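Local coordinates for hypothetical UPF0204 protein AF0625 (Archaeoglobus fulgidus, PDB 1YQE) that probably hydrolyses D-aminoacyl-tRNAs to free tRNA and D-amino acids, so that tRNAs charged with the wrong enantiomer are recycled, at residues 224-227 against 228-232; 243-247 against 248-252; 252-255 against 256-260; 268-271 against 272-276. All coordinates share one frame; numbering follows the deposited sequence.

Contact 1 of 4, residues 224-227 against 228-232; sequences EHLT and AEFLV
Thr-227 is the N-cap of helix 228-238, and its hydroxyl caps the first turn by accepting from the backbone of Phe-230, the third residue of the helix. OG1 of Thr-227 lies 3.0 Å from Phe-230 N, with an N-H...O angle of 150°. The first torsion sets OG1 between the backbone N and the carbonyl carbon of its own residue (chi1 60°), which turns the hydroxyl over the start of the helix and leaves CG2 on the far side from the carbonyl carbon. The cap also presses on carbon: OG1 of Thr-227 is 3.3 Å from CB of Phe-230, the two side chains meeting at about a right angle. The carbonyl of Thr-227 begins the regular helical pattern, its O taking the N-H of Leu-231 at 3.1 Å in a fairly straight bond (163°).

Leu-226, one residue before the cap, adds an apolar link across it. Its CD2 approaches CD2 of the Phe-230 ring obliquely at 4.0 Å, and CD2 of Leu-226 stands 4.4 Å from CD2 of Leu-231. The pairing of Leu-226 with Leu-231 is that of a hydrophobic staple, joining the residue before the N-cap to the fourth residue of the helix.

These apolar groups face the protein interior. Leu-226 and Leu-231 both pack on Phe-218 of strand 212-218 and on Ile-257 of helix 252-265, while Phe-230 turns to Val-97 and Leu-109 in loops elsewhere in the chain.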
loop_
_atom_site.group_PDB
_atom_site.type_symbol
_atom_site.label_atom_id
_atom_site.label_comp_id
_atom_site.label_asym_id
_atom_site.label_seq_id
_atom_site.Cartn_x
_atom_site.Cartn_y
_atom_site.Cartn_z
ATOM N N GLU A 224 -13.610 13.563 -11.523
ATOM C CA GLU A 224 -14.599 13.469 -12.595
ATOM C C GLU A 224 -15.033 12.054 -12.954
ATOM O O GLU A 224 -16.099 11.857 -13.540
ATOM C CB GLU A 224 -14.079 14.147 -13.863
ATOM C CG GLU A 224 -13.800 15.635 -13.744
ATOM C CD GLU A 224 -12.646 15.952 -12.806
ATOM O OE1 GLU A 224 -11.694 15.144 -12.732
ATOM O OE2 GLU A 224 -12.688 17.022 -12.156
ATOM N N HIS A 225 -14.213 11.071 -12.608
ATOM C CA HIS A 225 -14.521 9.684 -12.923
ATOM C C HIS A 225 -15.045 8.878 -11.745
ATOM O O HIS A 225 -15.443 7.727 -11.909
ATOM C CB HIS A 225 -13.284 9.004 -13.509
ATOM C CG HIS A 225 -12.925 9.488 -14.879
ATOM N ND1 HIS A 225 -13.685 9.200 -15.993
ATOM C CD2 HIS A 225 -11.894 10.250 -15.313
ATOM C CE1 HIS A 225 -13.135 9.761 -17.056
ATOM N NE2 HIS A 225 -12.048 10.404 -16.670
ATOM N N LEU A 226 -15.040 9.478 -10.560
ATOM C CA LEU A 226 -15.533 8.795 -9.369
ATOM C C LEU A 226 -17.053 8.826 -9.346
ATOM O O LEU A 226 -17.665 9.781 -9.816
ATOM C CB LEU A 226 -15.029 9.482 -8.099
ATOM C CG LEU A 226 -13.546 9.504 -7.742
ATOM C CD1 LEU A 226 -13.371 10.384 -6.508
ATOM C CD2 LEU A 226 -13.035 8.088 -7.470
ATOM N N THR A 227 -17.657 7.773 -8.806
ATOM C CA THR A 227 -19.106 7.705 -8.666
ATOM C C THR A 227 -19.368 7.325 -7.216
ATOM O O THR A 227 -18.474 6.824 -6.536
ATOM C CB THR A 227 -19.734 6.633 -9.576
ATOM O OG1 THR A 227 -19.198 5.348 -9.242
ATOM C CG2 THR A 227 -19.451 6.947 -11.045
ATOM N N ALA A 228 -20.578 7.572 -6.736
ATOM C CA ALA A 228 -20.908 7.228 -5.366
ATOM C C ALA A 228 -20.759 5.721 -5.166
ATOM O O ALA A 228 -20.277 5.279 -4.126
ATOM C CB ALA A 228 -22.327 7.667 -5.039
ATOM N N GLU A 229 -21.154 4.934 -6.168
ATOM C CA GLU A 229 -21.063 3.479 -6.056
ATOM C C GLU A 229 -19.621 2.980 -6.035
ATOM O O GLU A 229 -19.302 2.011 -5.344
ATOM C CB GLU A 229 -21.845 2.800 -7.187
ATOM C CG GLU A 229 -21.834 1.276 -7.110
ATOM C CD GLU A 229 -22.160 0.746 -5.712
ATOM O OE1 GLU A 229 -23.228 1.101 -5.164
ATOM O OE2 GLU A 229 -21.344 -0.031 -5.164
ATOM N N PHE A 230 -18.747 3.634 -6.792
ATOM C CA PHE A 230 -17.349 3.237 -6.803
ATOM C C PHE A 230 -16.763 3.497 -5.415
ATOM O O PHE A 230 -16.005 2.682 -4.893
ATOM C CB PHE A 230 -16.563 4.035 -7.843
ATOM C CG PHE A 230 -15.163 3.531 -8.056
ATOM C CD1 PHE A 230 -14.938 2.321 -8.700
ATOM C CD2 PHE A 230 -14.068 4.259 -7.593
ATOM C CE1 PHE A 230 -13.645 1.838 -8.884
ATOM C CE2 PHE A 230 -12.771 3.785 -7.771
ATOM C CZ PHE A 230 -12.558 2.577 -8.417
ATOM N N LEU A 231 -17.108 4.638 -4.823
ATOM C CA LEU A 231 -16.607 4.961 -3.490
ATOM C C LEU A 231 -17.112 3.958 -2.457
ATOM O O LEU A 231 -16.393 3.615 -1.520
ATOM C CB LEU A 231 -17.008 6.382 -3.084
ATOM C CG LEU A 231 -16.225 7.503 -3.776
ATOM C CD1 LEU A 231 -16.690 8.857 -3.241
ATOM C CD2 LEU A 231 -14.730 7.320 -3.524
ATOM N N VAL A 232 -18.346 3.489 -2.621
ATOM C CA VAL A 232 -18.897 2.502 -1.692
ATOM C C VAL A 232 -18.093 1.209 -1.800
ATOM O O VAL A 232 -17.809 0.556 -0.792
ATOM C CB VAL A 232 -20.383 2.206 -1.994
ATOM C CG1 VAL A 232 -20.824 0.942 -1.267
ATOM C CG2 VAL A 232 -21.238 3.386 -1.557
#

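Contact 2 of 4, residues 243-247 against 248-252; sequences IIIDE and KSVNS
Between Asp-246 and Val-250 the chain leaves strand 242-245 in a compact turn that closes on a single carbonyl. Asp-246 O accepts from Val-250 N at 3.0 Å, an alpha-turn bond nearly along the C=O axis, and from Ser-249 N at a short 2.6 Å, this second donor standing above the carbonyl plane. Asp-246 itself is the centre of an inverse gamma turn, so the chain bends just as the strand ends.

The carboxylate reinforces the bend. With CG opposite the backbone N (chi1 -180°), Asp-246 OD1 takes the N-H of Lys-248 at 3.2 Å through its anti lone pair, an Asx turn nested in the larger one, while CG of Asp-246 rests 3.6 Å from CB of Ser-249. The turn belongs to the beta-alpha connection from strand 242-245 to helix 252-265, and Asn-251 is the N-cap of that helix, OD1 accepting from Val-254 N. On the apolar side, Val-250 CG1 folds back to 4.0 Å from CB of Ile-245, and Val-250 CG2 lies 4.1 Å from CA of Glu-247. The carboxylate of Glu-247 is held at the start of helix 272-278 by Ser-272, and Ser-249 OG bonds to Gly-196 N.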
loop_
_atom_site.group_PDB
_atom_site.type_symbol
_atom_site.label_atom_id
_atom_site.label_comp_id
_atom_site.label_asym_id
_atom_site.label_seq_id
_atom_site.Cartn_x
_atom_site.Cartn_y
_atom_site.Cartn_z
ATOM N N ILE A 243 -14.596 8.171 5.699
ATOM C CA ILE A 243 -14.100 8.721 4.446
ATOM C C ILE A 243 -13.496 10.041 4.912
ATOM O O ILE A 243 -14.173 10.835 5.561
ATOM C CB ILE A 243 -15.204 9.058 3.420
ATOM C CG1 ILE A 243 -15.905 7.786 2.948
ATOM C CG2 ILE A 243 -14.576 9.759 2.204
ATOM C CD1 ILE A 243 -17.053 8.036 1.991
ATOM N N ILE A 244 -12.220 10.256 4.630
ATOM C CA ILE A 244 -11.577 11.508 5.013
ATOM C C ILE A 244 -11.401 12.323 3.742
ATOM O O ILE A 244 -10.982 11.793 2.717
ATOM C CB ILE A 244 -10.192 11.264 5.653
ATOM C CG1 ILE A 244 -10.357 10.562 6.998
ATOM C CG2 ILE A 244 -9.463 12.586 5.843
ATOM C CD1 ILE A 244 -9.053 10.066 7.590
ATOM N N ILE A 245 -11.731 13.609 3.804
ATOM C CA ILE A 245 -11.585 14.468 2.637
ATOM C C ILE A 245 -10.508 15.520 2.854
ATOM O O ILE A 245 -10.286 15.983 3.976
ATOM C CB ILE A 245 -12.905 15.207 2.292
ATOM C CG1 ILE A 245 -13.389 16.006 3.506
ATOM C CG2 ILE A 245 -13.961 14.209 1.821
ATOM C CD1 ILE A 245 -14.581 16.897 3.220
ATOM N N ASP A 246 -9.823 15.869 1.774
ATOM C CA ASP A 246 -8.800 16.905 1.820
ATOM C C ASP A 246 -9.645 18.135 1.502
ATOM O O ASP A 246 -9.830 18.482 0.336
ATOM C CB ASP A 246 -7.755 16.673 0.725
ATOM C CG ASP A 246 -6.655 17.721 0.732
ATOM O OD1 ASP A 246 -6.955 18.894 1.030
ATOM O OD2 ASP A 246 -5.496 17.375 0.424
ATOM N N GLU A 247 -10.174 18.765 2.548
ATOM C CA GLU A 247 -11.053 19.922 2.406
ATOM C C GLU A 247 -10.576 21.045 1.490
ATOM O O GLU A 247 -11.378 21.858 1.034
ATOM C CB GLU A 247 -11.412 20.495 3.790
ATOM C CG GLU A 247 -10.241 20.963 4.642
ATOM C CD GLU A 247 -9.660 19.862 5.509
ATOM O OE1 GLU A 247 -9.093 18.895 4.957
ATOM O OE2 GLU A 247 -9.773 19.963 6.748
ATOM N N LYS A 248 -9.281 21.087 1.207
ATOM C CA LYS A 248 -8.747 22.128 0.337
ATOM C C LYS A 248 -8.651 21.632 -1.103
ATOM O O LYS A 248 -8.411 22.410 -2.028
ATOM C CB LYS A 248 -7.366 22.571 0.835
ATOM C CG LYS A 248 -6.698 23.621 -0.042
ATOM C CD LYS A 248 -5.403 24.146 0.567
ATOM C CE LYS A 248 -5.660 24.931 1.846
ATOM N NZ LYS A 248 -4.418 25.574 2.356
ATOM N N SER A 249 -8.863 20.333 -1.287
ATOM C CA SER A 249 -8.777 19.720 -2.607
ATOM C C SER A 249 -10.141 19.381 -3.207
ATOM O O SER A 249 -10.378 19.614 -4.392
ATOM C CB SER A 249 -7.916 18.455 -2.529
ATOM O OG SER A 249 -7.747 17.860 -3.801
ATOM N N VAL A 250 -11.034 18.834 -2.390
ATOM C CA VAL A 250 -12.360 18.454 -2.862
ATOM C C VAL A 250 -13.256 19.648 -3.194
ATOM O O VAL A 250 -13.228 20.673 -2.511
ATOM C CB VAL A 250 -13.097 17.575 -1.822
ATOM C CG1 VAL A 250 -12.239 16.365 -1.455
ATOM C CG2 VAL A 250 -13.428 18.397 -0.585
ATOM N N ASN A 251 -14.046 19.510 -4.253
ATOM C CA ASN A 251 -14.973 20.561 -4.647
ATOM C C ASN A 251 -16.369 20.104 -4.241
ATOM O O ASN A 251 -16.550 18.965 -3.807
ATOM C CB ASN A 251 -14.908 20.811 -6.159
ATOM C CG ASN A 251 -14.995 19.536 -6.966
ATOM O OD1 ASN A 251 -15.866 18.699 -6.736
ATOM N ND2 ASN A 251 -14.094 19.385 -7.928
ATOM N N SER A 252 -17.356 20.983 -4.369
ATOM C CA SER A 252 -18.717 20.631 -3.986
ATOM C C SER A 252 -19.271 19.452 -4.777
ATOM O O SER A 252 -20.108 18.702 -4.276
ATOM C CB SER A 252 -19.636 21.847 -4.131
ATOM O OG SER A 252 -19.315 22.587 -5.293
#

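Contact 3 of 4, residues 252-255 against 256-260; sequences SAVK and KIVNE
Val-254 and Ile-257, one helical turn apart, cross obliquely on the side of helix 252-265 that packs against the rest of the fold, with CG2 of Val-254 set 4.0 Å from CD1 of Ile-257. CG2 of Val-254 points away from its backbone N and runs beside the carbonyl carbon, which brings this methyl toward the next turn. Rotation about the first side-chain bond of Ile-257 (chi1 67°) tucks CG1 back against the preceding turn, to within 3.0 Å of Val-254 O; the packing is tight here. The same Val-254 methyl faces Val-258 more loosely, CG2 to CG2 at 4.4 Å.

The outer side is polar and turned toward solvent. Asn-259 sits one turn beyond Lys-255, its CG 3.3 Å from Lys-255 O, the carbonyl that also accepts from Asn-259 N at 2.9 Å. Lys-256 runs outward fully extended, while its N-H is shared between Ser-252 O at 3.2 Å (137°) and, weakly, Ala-253 O. By Val-258 N the bonding is regular, with Val-254 O as acceptor at 2.9 Å.

As the helix of the beta-alpha-beta unit between strands 242-245 and 268-271, this segment lays Val-254 and Val-258 on Val-194 of strand 189-194 and Val-258 on Val-269, while Ile-257 meets Leu-226, just before helix 228-238, and Leu-231 in its first turns.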
loop_
_atom_site.group_PDB
_atom_site.type_symbol
_atom_site.label_atom_id
_atom_site.label_comp_id
_atom_site.label_asym_id
_atom_site.label_seq_id
_atom_site.Cartn_x
_atom_site.Cartn_y
_atom_site.Cartn_z
ATOM N N SER A 252 -17.356 20.983 -4.369
ATOM C CA SER A 252 -18.717 20.631 -3.986
ATOM C C SER A 252 -19.271 19.452 -4.777
ATOM O O SER A 252 -20.108 18.702 -4.276
ATOM C CB SER A 252 -19.636 21.847 -4.131
ATOM O OG SER A 252 -19.315 22.587 -5.293
ATOM N N ALA A 253 -18.801 19.280 -6.007
ATOM C CA ALA A 253 -19.273 18.178 -6.840
ATOM C C ALA A 253 -18.850 16.834 -6.257
ATOM O O ALA A 253 -19.669 15.924 -6.108
ATOM C CB ALA A 253 -18.734 18.323 -8.257
ATOM N N VAL A 254 -17.570 16.709 -5.924
ATOM C CA VAL A 254 -17.072 15.460 -5.368
ATOM C C VAL A 254 -17.571 15.257 -3.936
ATOM O O VAL A 254 -17.771 14.123 -3.507
ATOM C CB VAL A 254 -15.514 15.400 -5.422
ATOM C CG1 VAL A 254 -14.907 16.425 -4.488
ATOM C CG2 VAL A 254 -15.032 13.994 -5.086
ATOM N N LYS A 255 -17.788 16.347 -3.202
ATOM C CA LYS A 255 -18.289 16.222 -1.834
ATOM C C LYS A 255 -19.685 15.608 -1.850
ATOM O O LYS A 255 -20.084 14.917 -0.916
ATOM C CB LYS A 255 -18.325 17.585 -1.131
ATOM C CG LYS A 255 -16.944 18.184 -0.886
ATOM C CD LYS A 255 -16.946 19.212 0.247
ATOM C CE LYS A 255 -17.865 20.391 -0.047
ATOM N NZ LYS A 255 -17.873 21.364 1.082
ATOM N N LYS A 256 -20.423 15.852 -2.925
ATOM C CA LYS A 256 -21.764 15.306 -3.053
ATOM C C LYS A 256 -21.723 13.781 -3.151
ATOM O O LYS A 256 -22.461 13.088 -2.451
ATOM C CB LYS A 256 -22.459 15.882 -4.288
ATOM C CG LYS A 256 -23.884 15.377 -4.477
ATOM C CD LYS A 256 -24.504 15.932 -5.749
ATOM C CE LYS A 256 -25.896 15.363 -5.985
ATOM N NZ LYS A 256 -26.489 15.875 -7.253
ATOM N N ILE A 257 -20.860 13.256 -4.015
ATOM C CA ILE A 257 -20.771 11.813 -4.170
ATOM C C ILE A 257 -20.139 11.188 -2.934
ATOM O O ILE A 257 -20.431 10.047 -2.599
ATOM C CB ILE A 257 -19.977 11.415 -5.430
ATOM C CG1 ILE A 257 -18.511 11.801 -5.285
ATOM C CG2 ILE A 257 -20.586 12.093 -6.655
ATOM C CD1 ILE A 257 -17.664 11.393 -6.470
ATOM N N VAL A 258 -19.272 11.935 -2.256
ATOM C CA VAL A 258 -18.656 11.428 -1.033
ATOM C C VAL A 258 -19.762 11.230 0.002
ATOM O O VAL A 258 -19.860 10.175 0.618
ATOM C CB VAL A 258 -17.597 12.415 -0.476
ATOM C CG1 VAL A 258 -17.372 12.170 1.015
ATOM C CG2 VAL A 258 -16.292 12.242 -1.237
ATOM N N ASN A 259 -20.596 12.250 0.178
ATOM C CA ASN A 259 -21.701 12.182 1.131
ATOM C C ASN A 259 -22.685 11.086 0.743
ATOM O O ASN A 259 -23.234 10.403 1.605
ATOM C CB ASN A 259 -22.414 13.535 1.213
ATOM C CG ASN A 259 -21.632 14.556 2.019
ATOM O OD1 ASN A 259 -21.996 15.730 2.074
ATOM N ND2 ASN A 259 -20.558 14.110 2.658
ATOM N N GLU A 260 -22.899 10.917 -0.558
ATOM C CA GLU A 260 -23.794 9.876 -1.047
ATOM C C GLU A 260 -23.239 8.522 -0.609
ATOM O O GLU A 260 -23.951 7.702 -0.028
ATOM C CB GLU A 260 -23.885 9.912 -2.579
ATOM C CG GLU A 260 -24.594 11.129 -3.156
ATOM C CD GLU A 260 -24.687 11.095 -4.678
ATOM O OE1 GLU A 260 -23.643 11.191 -5.355
ATOM O OE2 GLU A 260 -25.812 10.970 -5.204
#

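Contact 4 of 4, residues 268-271 against 272-276; sequences EVLK and SKKVK
Ser-272 opens helix 272-278 immediately after Lys-271, the last residue of strand 268-271 and the N-cap of the helix, and the chain swings through 84° between the two short axes. The OG of Ser-272 is hydrogen-bonded to Glu-247 OE1. Lys-273 leads its side chain away from the strand, while its backbone N is taken by the other carboxylate oxygen of Glu-247.

Lys-274 turns back over the strand. Its CB is 3.4 Å from Lys-271 O, and its N makes a weak bond to the same oxygen at 3.0 Å. Farther out, the chain slants across Leu-270 and is bent at its last torsion (chi4 -63°), which leaves NZ of Lys-274 3.7 Å from CD2 of Leu-270; a weak, long ion pair joins this NZ to Asp-278. Val-275 donates the main helical bond, its N 3.1 Å from Lys-271 O with an N-H...O angle of 157°. Its CG2 comes 3.9 Å from CB of Leu-270, the two side chains crossing at about a right angle, and both also pack on Phe-212. Lys-276 N continues the pattern to Ser-272 O, and its NZ forms a salt bridge with Glu-205.

Lys-271 thus occupies the N-cap position, but its carbonyl only starts the helical bonding; a first-turn N-H, that of Lys-273, goes to the carboxylate of Glu-247, whose negative charge would probably interact favourably with the positive end of the helix dipole.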
loop_
_atom_site.group_PDB
_atom_site.type_symbol
_atom_site.label_atom_id
_atom_site.label_comp_id
_atom_site.label_asym_id
_atom_site.label_seq_id
_atom_site.Cartn_x
_atom_site.Cartn_y
_atom_site.Cartn_z
ATOM N N GLU A 268 -18.837 7.518 8.412
ATOM C CA GLU A 268 -18.759 8.945 8.703
ATOM C C GLU A 268 -17.706 9.700 7.892
ATOM O O GLU A 268 -16.602 9.206 7.673
ATOM C CB GLU A 268 -18.497 9.151 10.201
ATOM C CG GLU A 268 -18.182 10.591 10.585
ATOM C CD GLU A 268 -18.027 10.775 12.085
ATOM O OE1 GLU A 268 -17.291 9.985 12.714
ATOM O OE2 GLU A 268 -18.640 11.717 12.633
ATOM N N VAL A 269 -18.059 10.905 7.453
ATOM C CA VAL A 269 -17.141 11.749 6.689
ATOM C C VAL A 269 -16.440 12.721 7.636
ATOM O O VAL A 269 -17.097 13.400 8.422
ATOM C CB VAL A 269 -17.880 12.594 5.630
ATOM C CG1 VAL A 269 -16.883 13.478 4.887
ATOM C CG2 VAL A 269 -18.613 11.695 4.653
ATOM N N LEU A 270 -15.112 12.790 7.547
ATOM C CA LEU A 270 -14.312 13.681 8.386
ATOM C C LEU A 270 -13.325 14.528 7.577
ATOM O O LEU A 270 -12.719 14.047 6.615
ATOM C CB LEU A 270 -13.519 12.871 9.418
ATOM C CG LEU A 270 -14.275 12.188 10.558
ATOM C CD1 LEU A 270 -13.293 11.374 11.393
ATOM C CD2 LEU A 270 -14.975 13.233 11.419
ATOM N N LYS A 271 -13.162 15.788 7.968
ATOM C CA LYS A 271 -12.215 16.668 7.285
ATOM C C LYS A 271 -10.819 16.332 7.810
ATOM O O LYS A 271 -10.659 16.046 8.991
ATOM C CB LYS A 271 -12.572 18.138 7.543
ATOM C CG LYS A 271 -13.908 18.524 6.917
ATOM C CD LYS A 271 -14.105 20.029 6.780
ATOM C CE LYS A 271 -14.427 20.703 8.101
ATOM N NZ LYS A 271 -14.810 22.136 7.878
ATOM N N SER A 272 -9.819 16.360 6.930
ATOM C CA SER A 272 -8.448 16.012 7.301
ATOM C C SER A 272 -7.893 16.809 8.477
ATOM O O SER A 272 -7.122 16.278 9.279
ATOM C CB SER A 272 -7.511 16.170 6.097
ATOM O OG SER A 272 -7.233 17.534 5.831
ATOM N N LYS A 273 -8.275 18.080 8.577
ATOM C CA LYS A 273 -7.795 18.921 9.669
ATOM C C LYS A 273 -8.339 18.424 11.002
ATOM O O LYS A 273 -7.634 18.430 12.008
ATOM C CB LYS A 273 -8.212 20.380 9.445
ATOM C CG LYS A 273 -7.763 21.322 10.557
ATOM C CD LYS A 273 -8.202 22.754 10.299
ATOM C CE LYS A 273 -7.720 23.668 11.415
ATOM N NZ LYS A 273 -6.238 23.604 11.561
ATOM N N LYS A 274 -9.598 17.990 11.008
ATOM C CA LYS A 274 -10.216 17.484 12.228
ATOM C C LYS A 274 -9.546 16.181 12.662
ATOM O O LYS A 274 -9.333 15.952 13.854
ATOM C CB LYS A 274 -11.718 17.264 12.013
ATOM C CG LYS A 274 -12.469 16.803 13.257
ATOM C CD LYS A 274 -13.976 16.904 13.058
ATOM C CE LYS A 274 -14.738 16.442 14.292
ATOM N NZ LYS A 274 -14.498 15.003 14.596
ATOM N N VAL A 275 -9.212 15.333 11.691
ATOM C CA VAL A 275 -8.553 14.063 11.979
ATOM C C VAL A 275 -7.183 14.312 12.607
ATOM O O VAL A 275 -6.836 13.714 13.628
ATOM C CB VAL A 275 -8.363 13.220 10.693
ATOM C CG1 VAL A 275 -7.541 11.966 11.001
ATOM C CG2 VAL A 275 -9.716 12.835 10.123
ATOM N N LYS A 276 -6.409 15.201 11.993
ATOM C CA LYS A 276 -5.078 15.534 12.491
ATOM C C LYS A 276 -5.120 16.115 13.904
ATOM O O LYS A 276 -4.195 15.926 14.693
ATOM C CB LYS A 276 -4.403 16.539 11.553
ATOM C CG LYS A 276 -4.071 15.985 10.182
ATOM C CD LYS A 276 -3.574 17.071 9.235
ATOM C CE LYS A 276 -2.273 17.697 9.716
ATOM N NZ LYS A 276 -1.813 18.774 8.794
#

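How the contacts relate
Contacts 2, 3 and 4 follow one another through a beta-alpha-beta unit of the four-stranded parallel sheet, and contact 1 starts the helix that packs beside it. Contacts 1 and 3 meet by packing, for example Leu-226 CB to Ile-257 CD1 at 3.6 Å. Contacts 2 and 4 lie on adjacent strands linked by backbone bonding, and the loop after one strand reaches the helix after the other. All are partly buried; contact 3 has the most exposed residues, whereas contact 2 buries the polar Asp-246. Helix starts differ in chemistry: a threonine hydroxyl in contact 1, an asparagine in contact 2, a carboxylate from the loop after the neighbouring strand in contact 4.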